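Local coordinates for protein lyase/mutase (Burkholderia cenocepacia, PDB 4LSB) that is a TIM-barrel lyase/mutase of the phosphoenolpyruvate phosphomutase family that carries a bound magnesium ion, at residues Ala205-Met219 against Leu231-Ala244. Sequence-based numbering, arbitrary orientation.
Sequences AAVTRAVGAPVNVVM and LAALGVKRVSVGGA
Asn-216 extends its amide with CG opposite the backbone N (chi1 177°), and Arg-238, bent at chi3, turns its guanidinium edge to meet it. Arg-238 NE donates to Asn-216 OD1 over 2.9 Å, with OD1 near the guanidinium plane although the two flat groups are turned 67° apart. A water spans Asn-216 OD1 and Arg-238 NH2. On the other branch of the amide, ND2 gives a nearly straight bond (3.0 Å, 171° at the hydrogen) to Ser-240 OG, which sits in the amide plane, so both ends of the amide are held and its rotation is fixed. Arg-238 NH2 also bonds Thr-162 OG1 on strand 160-164, and NH1 bonds His-26 NE2, just past helix 14-25. The backbones of the two strands run parallel: Val-217 N bonds Arg-238 O, Ser-240 N bonds Val-217 O and Met-219 N bonds Ser-240 O, while Val-215 O accepts from both Lys-237 N and Arg-238 N. On the face bearing Val-217 and Val-239, the Val-217 and Val-236 side chains cross at about a right angle, CG2 to CG2 at 3.6 Å; Val-217 CG1 meets Leu-231 CD2, and Met-219 CG comes tip to tip with Leu-231 CD1 (3.9 Å). Ile-204 adds to this apolar layer, and Phe-266 of the second subunit packs on Met-219 and Val-239. Farther out, Thr-208 OG1 donates to Leu-234 O (2.6 Å) in the carbonyl plane, joining helix 201-211 to the Schellman motif at Gly-235, where helix 228-233 ends. A second water links Val-215 N to Gly-235 O. The nearly parallel strands 215-218 and 238-240, connected through helix 228-233, form a beta-alpha-beta unit, the repeating element of a TIM barrel.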
# COMPACT_ATOMS: atom_id res chain seq x y z
N ALA B 205 -28.72 5.34 -17.58
CA ALA B 205 -30.09 5.74 -17.23
C ALA B 205 -31.12 4.66 -17.52
O ALA B 205 -32.10 4.52 -16.83
CB ALA B 205 -30.45 7.01 -17.93
N ALA B 206 -30.91 3.91 -18.58
CA ALA B 206 -31.78 2.78 -18.93
C ALA B 206 -31.67 1.65 -17.92
O ALA B 206 -32.65 0.98 -17.64
CB ALA B 206 -31.44 2.25 -20.30
N VAL B 207 -30.47 1.38 -17.49
CA VAL B 207 -30.26 0.42 -16.36
C VAL B 207 -31.02 0.85 -15.10
O VAL B 207 -31.76 0.05 -14.55
CB VAL B 207 -28.77 0.23 -16.00
CG1 VAL B 207 -28.64 -0.73 -14.84
CG2 VAL B 207 -28.07 -0.39 -17.18
N THR B 208 -30.85 2.08 -14.66
CA THR B 208 -31.46 2.48 -13.39
C THR B 208 -32.99 2.50 -13.50
O THR B 208 -33.71 2.14 -12.55
CB THR B 208 -30.94 3.87 -12.93
OG1 THR B 208 -31.36 4.89 -13.85
CG2 THR B 208 -29.40 3.91 -12.88
N ARG B 209 -33.50 2.97 -14.65
CA ARG B 209 -34.96 2.95 -14.84
C ARG B 209 -35.56 1.54 -14.80
O ARG B 209 -36.60 1.29 -14.14
CB ARG B 209 -35.35 3.65 -16.16
CG ARG B 209 -36.79 4.19 -16.17
CD ARG B 209 -37.12 4.88 -17.52
NE ARG B 209 -37.07 3.82 -18.52
CZ ARG B 209 -38.08 3.00 -18.81
NH1 ARG B 209 -39.29 3.17 -18.26
NH2 ARG B 209 -37.89 2.04 -19.69
N ALA B 210 -34.95 0.63 -15.53
CA ALA B 210 -35.42 -0.77 -15.57
C ALA B 210 -35.24 -1.51 -14.24
O ALA B 210 -36.05 -2.34 -13.90
CB ALA B 210 -34.69 -1.55 -16.65
N VAL B 211 -34.15 -1.27 -13.54
CA VAL B 211 -33.86 -1.99 -12.31
C VAL B 211 -34.68 -1.43 -11.13
O VAL B 211 -35.22 -2.20 -10.35
CB VAL B 211 -32.36 -1.97 -12.05
CG1 VAL B 211 -32.04 -2.38 -10.63
CG2 VAL B 211 -31.66 -2.87 -12.99
N GLY B 212 -34.78 -0.10 -11.03
CA GLY B 212 -35.53 0.55 -9.96
C GLY B 212 -34.80 0.54 -8.60
O GLY B 212 -34.60 1.57 -7.98
N ALA B 213 -34.42 -0.64 -8.13
CA ALA B 213 -33.62 -0.81 -6.91
C ALA B 213 -32.26 -0.12 -7.10
O ALA B 213 -31.90 0.24 -8.22
CB ALA B 213 -33.44 -2.30 -6.68
N PRO B 214 -31.51 0.09 -6.02
CA PRO B 214 -30.24 0.81 -6.13
C PRO B 214 -29.28 0.21 -7.15
O PRO B 214 -29.04 -1.00 -7.15
CB PRO B 214 -29.66 0.70 -4.75
CG PRO B 214 -30.89 0.70 -3.85
CD PRO B 214 -31.82 -0.21 -4.60
N VAL B 215 -28.61 1.07 -7.88
CA VAL B 215 -27.57 0.66 -8.83
C VAL B 215 -26.23 1.29 -8.45
O VAL B 215 -26.17 2.47 -8.07
CB VAL B 215 -27.99 1.02 -10.27
CG1 VAL B 215 -26.83 0.88 -11.27
CG2 VAL B 215 -29.17 0.17 -10.69
N ASN B 216 -25.16 0.48 -8.50
CA ASN B 216 -23.79 0.98 -8.32
C ASN B 216 -23.20 1.09 -9.70
O ASN B 216 -23.37 0.19 -10.52
CB ASN B 216 -22.97 -0.05 -7.50
CG ASN B 216 -21.52 0.34 -7.30
OD1 ASN B 216 -21.17 0.79 -6.25
ND2 ASN B 216 -20.64 0.07 -8.28
N VAL B 217 -22.48 2.19 -9.95
CA VAL B 217 -21.71 2.39 -11.16
C VAL B 217 -20.25 2.63 -10.74
O VAL B 217 -20.00 3.32 -9.74
CB VAL B 217 -22.22 3.63 -11.93
CG1 VAL B 217 -21.21 4.07 -12.96
CG2 VAL B 217 -23.58 3.29 -12.55
N VAL B 218 -19.32 2.00 -11.45
CA VAL B 218 -17.89 2.20 -11.17
C VAL B 218 -17.34 3.22 -12.16
O VAL B 218 -17.71 3.22 -13.32
CB VAL B 218 -17.06 0.89 -11.23
CG1 VAL B 218 -17.09 0.25 -12.61
CG2 VAL B 218 -15.63 1.17 -10.81
N MET B 219 -16.49 4.09 -11.65
CA MET B 219 -15.86 5.08 -12.43
C MET B 219 -14.35 4.82 -12.45
O MET B 219 -13.77 4.46 -11.42
CB MET B 219 -16.17 6.49 -11.90
CG MET B 219 -17.50 6.98 -12.39
SD MET B 219 -17.43 7.41 -14.13
CE MET B 219 -18.83 6.51 -14.76
N LEU B 231 -24.14 11.34 -12.35
CA LEU B 231 -24.63 9.97 -12.10
C LEU B 231 -25.92 9.98 -11.29
O LEU B 231 -26.85 9.22 -11.61
CB LEU B 231 -23.53 9.07 -11.47
CG LEU B 231 -22.37 8.83 -12.46
CD1 LEU B 231 -21.08 8.47 -11.78
CD2 LEU B 231 -22.74 7.74 -13.39
N ALA B 232 -26.02 10.87 -10.30
CA ALA B 232 -27.25 10.99 -9.55
C ALA B 232 -28.44 11.36 -10.49
O ALA B 232 -29.54 10.82 -10.35
CB ALA B 232 -27.08 12.02 -8.42
N ALA B 233 -28.20 12.23 -11.46
CA ALA B 233 -29.24 12.66 -12.40
C ALA B 233 -29.67 11.53 -13.34
O ALA B 233 -30.79 11.54 -13.86
CB ALA B 233 -28.73 13.84 -13.21
N LEU B 234 -28.77 10.57 -13.57
CA LEU B 234 -29.08 9.34 -14.31
C LEU B 234 -29.74 8.26 -13.41
O LEU B 234 -30.06 7.16 -13.86
CB LEU B 234 -27.80 8.83 -14.96
CG LEU B 234 -27.11 9.80 -15.90
CD1 LEU B 234 -25.71 9.33 -16.24
CD2 LEU B 234 -27.93 9.98 -17.17
N GLY B 235 -29.93 8.56 -12.14
CA GLY B 235 -30.65 7.67 -11.25
C GLY B 235 -29.80 6.66 -10.50
O GLY B 235 -30.33 5.77 -9.83
N VAL B 236 -28.48 6.82 -10.61
CA VAL B 236 -27.53 6.01 -9.89
C VAL B 236 -27.58 6.31 -8.41
O VAL B 236 -27.76 7.47 -8.00
CB VAL B 236 -26.10 6.25 -10.42
CG1 VAL B 236 -25.08 5.38 -9.68
CG2 VAL B 236 -26.04 5.90 -11.90
N LYS B 237 -27.42 5.26 -7.60
CA LYS B 237 -27.39 5.43 -6.16
C LYS B 237 -25.99 5.41 -5.52
O LYS B 237 -25.75 6.08 -4.53
CB LYS B 237 -28.24 4.34 -5.52
CG LYS B 237 -28.41 4.48 -4.00
CD LYS B 237 -28.92 5.83 -3.53
CE LYS B 237 -30.28 6.15 -4.17
NZ LYS B 237 -30.81 7.42 -3.61
N ARG B 238 -25.11 4.60 -6.05
CA ARG B 238 -23.77 4.36 -5.48
C ARG B 238 -22.72 4.39 -6.55
O ARG B 238 -22.89 3.82 -7.61
CB ARG B 238 -23.72 3.00 -4.78
CG ARG B 238 -22.61 2.89 -3.74
CD ARG B 238 -22.83 1.63 -2.90
NE ARG B 238 -22.43 0.44 -3.62
CZ ARG B 238 -22.73 -0.83 -3.34
NH1 ARG B 238 -23.48 -1.17 -2.35
NH2 ARG B 238 -22.20 -1.80 -4.06
N VAL B 239 -21.59 5.03 -6.25
CA VAL B 239 -20.53 5.10 -7.19
C VAL B 239 -19.24 4.64 -6.51
O VAL B 239 -18.82 5.17 -5.49
CB VAL B 239 -20.34 6.54 -7.70
CG1 VAL B 239 -19.26 6.57 -8.78
CG2 VAL B 239 -21.63 7.09 -8.24
N SER B 240 -18.63 3.63 -7.11
CA SER B 240 -17.38 3.06 -6.61
C SER B 240 -16.23 3.32 -7.63
O SER B 240 -16.44 3.84 -8.77
CB SER B 240 -17.60 1.54 -6.41
OG SER B 240 -17.76 0.86 -7.69
N VAL B 241 -15.00 2.93 -7.24
CA VAL B 241 -13.85 3.16 -8.10
C VAL B 241 -12.93 1.94 -8.36
O VAL B 241 -11.88 2.09 -8.99
CB VAL B 241 -12.99 4.35 -7.62
CG1 VAL B 241 -13.81 5.64 -7.56
CG2 VAL B 241 -12.31 4.05 -6.30
N GLY B 242 -13.31 0.76 -7.90
CA GLY B 242 -12.53 -0.44 -8.12
C GLY B 242 -11.08 -0.19 -7.71
O GLY B 242 -10.83 0.35 -6.61
N GLY B 243 -10.15 -0.59 -8.56
CA GLY B 243 -8.70 -0.43 -8.26
C GLY B 243 -8.12 0.94 -8.59
O GLY B 243 -6.90 1.10 -8.59
N ALA B 244 -8.96 1.93 -8.92
CA ALA B 244 -8.44 3.20 -9.44
C ALA B 244 -7.68 4.02 -8.46
O ALA B 244 -6.77 4.76 -8.86
CB ALA B 244 -9.55 4.03 -10.06
O HOH W 1 -30.11 3.34 -8.77
O HOH W 2 -19.49 -1.08 -5.05